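Local structure of Fc fragment of IgE receptor II (Bos taurus, 6PWS) at residues 20-25 with 126-131. The protein probably acts as a low-affinity IgE receptor and binds mannose-type sugars through a calcium-dependent C-type lectin domain. Residues are numbered along the deposited sequence; the frame is centred on the assembly and turned at random.
Sequences CYYFGE and WVCDRL
The carbonyl O of Cys128 is gripped from Tyr21 and Tyr22 together: Tyr22 N donates a nearly straight bond of 2.9 Å to Cys128 O, and the CA-H of Tyr21 adds a weaker contact at 3.2 Å to the same oxygen. Cys128 N returns the bond to Tyr22 O, and paired bonds also join Cys20 with Arg130 and Gly24 with Trp126, where the one from Gly24 N is weak. Gly24 suits its place because the broad, flat indole of Trp126 lies against it: Gly24 CA sits 3.4 Å above the centre of the Trp126 six-membered ring, a CH-pi contact that leaves no room for a side chain. A chi1 of 34°, short of the staggered value, sets Trp126 CG between backbone N and carbonyl carbon, and the indole then lies over Gly24, its NE1 hydrogen-bonded to Gly26 O. Beside it, Tyr22 CD1 packs 4.0 Å from Trp126 CZ3. This antiparallel pairing of early and C-terminal strands closes the C-type lectin fold, its cysteines serving disulfides from Cys20 to Cys9 and Cys128 to Cys37. On the other face, Phe23 CD1 meets Val127 CG2 at 4.2 Å, both side chains apolar, as suits packing against helix 50-59. Nearby, Tyr21 CD2 lies 4.0 Å from Asp129 CB; Tyr21 OH hydrogen-bonds to Glu52, and Asp129 OD2 accepts a hydrogen bond from Ser46 N and forms a salt bridge with Lys19.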
ATOM      1  N   CYS A  20       7.350  10.299   3.298  1.00  7.98           N
ATOM      2  CA  CYS A  20       6.564  11.042   2.329  1.00  7.90           C
ATOM      3  C   CYS A  20       5.654  10.063   1.610  1.00  6.78           C
ATOM      4  O   CYS A  20       6.071   8.941   1.303  1.00  7.36           O
ATOM      5  CB  CYS A  20       7.486  11.688   1.298  1.00  9.30           C
ATOM      6  SG  CYS A  20       8.691  12.822   2.021  1.00 10.61           S
ATOM      7  N   TYR A  21       4.438  10.516   1.300  1.00  6.10           N
ATOM      8  CA  TYR A  21       3.401   9.652   0.752  1.00  5.80           C
ATOM      9  C   TYR A  21       2.797  10.273  -0.495  1.00  5.77           C
ATOM     10  O   TYR A  21       2.567  11.489  -0.558  1.00  6.76           O
ATOM     11  CB  TYR A  21       2.315   9.379   1.810  1.00  5.69           C
ATOM     12  CG  TYR A  21       2.872   8.726   3.057  1.00  5.80           C
ATOM     13  CD1 TYR A  21       3.443   9.487   4.065  1.00  5.99           C
ATOM     14  CD2 TYR A  21       2.844   7.347   3.219  1.00  5.78           C
ATOM     15  CE1 TYR A  21       3.975   8.891   5.204  1.00  6.48           C
ATOM     16  CE2 TYR A  21       3.362   6.740   4.361  1.00  5.95           C
ATOM     17  CZ  TYR A  21       3.922   7.520   5.351  1.00  5.99           C
ATOM     18  OH  TYR A  21       4.433   6.976   6.511  1.00  6.71           O
ATOM     19  N   TYR A  22       2.509   9.416  -1.470  1.00  5.62           N
ATOM     20  CA  TYR A  22       1.915   9.822  -2.737  1.00  5.75           C
ATOM     21  C   TYR A  22       0.581   9.106  -2.876  1.00  5.27           C
ATOM     22  O   TYR A  22       0.535   7.869  -2.873  1.00  5.68           O
ATOM     23  CB  TYR A  22       2.820   9.440  -3.904  1.00  6.41           C
ATOM     24  CG  TYR A  22       2.406  10.096  -5.199  1.00  7.14           C
ATOM     25  CD1 TYR A  22       1.561   9.467  -6.104  1.00  8.61           C
ATOM     26  CD2 TYR A  22       2.851  11.368  -5.503  1.00  8.86           C
ATOM     27  CE1 TYR A  22       1.188  10.098  -7.285  1.00  9.94           C
ATOM     28  CE2 TYR A  22       2.499  11.996  -6.674  1.00 10.19           C
ATOM     29  CZ  TYR A  22       1.671  11.365  -7.558  1.00 10.80           C
ATOM     30  OH  TYR A  22       1.328  12.030  -8.716  1.00 12.77           O
ATOM     31  N   PHE A  23      -0.497   9.871  -2.974  1.00  5.35           N
ATOM     32  CA  PHE A  23      -1.845   9.318  -3.113  1.00  5.23           C
ATOM     33  C   PHE A  23      -2.190   9.281  -4.600  1.00  5.15           C
ATOM     34  O   PHE A  23      -2.780  10.213  -5.151  1.00  6.17           O
ATOM     35  CB  PHE A  23      -2.853  10.100  -2.275  1.00  5.47           C
ATOM     36  CG  PHE A  23      -2.592   9.989  -0.803  1.00  5.85           C
ATOM     37  CD1 PHE A  23      -3.156   8.951  -0.077  1.00  6.39           C
ATOM     38  CD2 PHE A  23      -1.736  10.867  -0.157  1.00  6.81           C
ATOM     39  CE1 PHE A  23      -2.882   8.802   1.272  1.00  7.53           C
ATOM     40  CE2 PHE A  23      -1.471  10.724   1.195  1.00  7.53           C
ATOM     41  CZ  PHE A  23      -2.041   9.689   1.908  1.00  7.91           C
ATOM     42  N   GLY A  24      -1.771   8.194  -5.246  1.00  5.29           N
ATOM     43  CA  GLY A  24      -1.980   8.045  -6.671  1.00  5.77           C
ATOM     44  C   GLY A  24      -3.425   7.740  -7.009  1.00  5.61           C
ATOM     45  O   GLY A  24      -4.144   7.079  -6.256  1.00  5.57           O
ATOM     46  N   GLU A  25      -3.842   8.207  -8.174  1.00  6.37           N
ATOM     47  CA  GLU A  25      -5.199   8.023  -8.654  1.00  6.83           C
ATOM     48  C   GLU A  25      -5.131   7.640 -10.120  1.00  7.14           C
ATOM     49  O   GLU A  25      -4.311   8.171 -10.878  1.00  8.54           O
ATOM     50  CB  GLU A  25      -6.019   9.308  -8.467  1.00  7.87           C
ATOM     51  CG  GLU A  25      -7.523   9.115  -8.455  1.00  8.55           C
ATOM     52  CD  GLU A  25      -8.136   8.891  -9.819  1.00  8.33           C
ATOM     53  OE1 GLU A  25      -7.712   9.563 -10.790  1.00 10.12           O
ATOM     54  OE2 GLU A  25      -9.069   8.050  -9.904  1.00  9.17           O
ATOM     55  N   TRP A 126      -3.826   4.080  -5.350  1.00  4.59           N
ATOM     56  CA  TRP A 126      -2.596   3.364  -5.023  1.00  4.92           C
ATOM     57  C   TRP A 126      -1.758   4.354  -4.228  1.00  5.37           C
ATOM     58  O   TRP A 126      -1.848   5.562  -4.476  1.00  7.62           O
ATOM     59  CB  TRP A 126      -1.888   2.813  -6.292  1.00  5.83           C
ATOM     60  CG  TRP A 126      -2.036   3.700  -7.523  1.00  6.32           C
ATOM     61  CD1 TRP A 126      -3.106   3.737  -8.390  1.00  6.18           C
ATOM     62  CD2 TRP A 126      -1.114   4.697  -7.988  1.00  6.49           C
ATOM     63  NE1 TRP A 126      -2.910   4.709  -9.337  1.00  6.97           N
ATOM     64  CE2 TRP A 126      -1.691   5.299  -9.121  1.00  6.73           C
ATOM     65  CE3 TRP A 126       0.151   5.129  -7.560  1.00  7.06           C
ATOM     66  CZ2 TRP A 126      -1.059   6.312  -9.822  1.00  7.86           C
ATOM     67  CZ3 TRP A 126       0.775   6.136  -8.260  1.00  7.88           C
ATOM     68  CH2 TRP A 126       0.175   6.713  -9.380  1.00  8.25           C
ATOM     69  N   VAL A 127      -1.015   3.873  -3.235  1.00  4.51           N
ATOM     70  CA  VAL A 127      -0.274   4.759  -2.345  1.00  4.46           C
ATOM     71  C   VAL A 127       1.195   4.374  -2.388  1.00  4.58           C
ATOM     72  O   VAL A 127       1.528   3.197  -2.228  1.00  4.72           O
ATOM     73  CB  VAL A 127      -0.808   4.697  -0.898  1.00  5.25           C
ATOM     74  CG1 VAL A 127      -0.059   5.677  -0.018  1.00  5.99           C
ATOM     75  CG2 VAL A 127      -2.317   4.958  -0.861  1.00  6.15           C
ATOM     76  N   CYS A 128       2.064   5.369  -2.590  1.00  4.70           N
ATOM     77  CA  CYS A 128       3.503   5.182  -2.573  1.00  5.17           C
ATOM     78  C   CYS A 128       4.102   5.841  -1.337  1.00  5.00           C
ATOM     79  O   CYS A 128       3.531   6.788  -0.778  1.00  5.60           O
ATOM     80  CB  CYS A 128       4.190   5.833  -3.786  1.00  5.55           C
ATOM     81  SG  CYS A 128       3.359   5.662  -5.381  1.00  6.04           S
ATOM     82  N   ASP A 129       5.302   5.396  -0.965  1.00  5.29           N
ATOM     83  CA  ASP A 129       6.074   6.096   0.051  1.00  5.41           C
ATOM     84  C   ASP A 129       7.536   6.230  -0.360  1.00  5.89           C
ATOM     85  O   ASP A 129       8.021   5.618  -1.324  1.00  6.27           O
ATOM     86  CB  ASP A 129       5.893   5.516   1.474  1.00  5.55           C
ATOM     87  CG  ASP A 129       6.498   4.128   1.683  1.00  5.81           C
ATOM     88  OD1 ASP A 129       7.433   3.756   0.958  1.00  7.10           O
ATOM     89  OD2 ASP A 129       6.015   3.428   2.612  1.00  6.22           O
ATOM     90  N   ARG A 130       8.202   7.106   0.390  1.00  6.99           N
ATOM     91  CA  ARG A 130       9.616   7.413   0.321  1.00  8.06           C
ATOM     92  C   ARG A 130      10.024   7.893   1.705  1.00  8.78           C
ATOM     93  O   ARG A 130       9.190   8.341   2.499  1.00  9.43           O
ATOM     94  CB  ARG A 130       9.899   8.601  -0.603  1.00  9.90           C
ATOM     95  CG  ARG A 130      10.003   8.281  -2.064  1.00 11.20           C
ATOM     96  CD  ARG A 130      10.102   9.557  -2.905  1.00 12.20           C
ATOM     97  NE  ARG A 130      11.195  10.454  -2.520  1.00 13.07           N
ATOM     98  CZ  ARG A 130      12.435  10.419  -3.013  1.00 13.81           C
ATOM     99  NH1 ARG A 130      12.783   9.511  -3.917  1.00 14.05           N
ATOM    100  NH2 ARG A 130      13.338  11.304  -2.599  1.00 14.35           N
ATOM    101  N   LEU A 131      11.316   7.832   1.998  1.00  9.92           N
ATOM    102  CA  LEU A 131      11.818   8.489   3.192  0.78 10.71           C
ATOM    103  C   LEU A 131      11.882   9.994   2.957  1.00 11.09           C
ATOM    104  O   LEU A 131      12.214  10.456   1.863  1.00 12.00           O
ATOM    105  CB  LEU A 131      13.215   7.984   3.540  0.78 11.62           C
ATOM    106  CG  LEU A 131      13.323   6.473   3.732  0.78 12.57           C
ATOM    107  CD1 LEU A 131      14.755   6.095   4.088  0.78 13.38           C
ATOM    108  CD2 LEU A 131      12.348   5.976   4.784  0.78 13.71           C
TER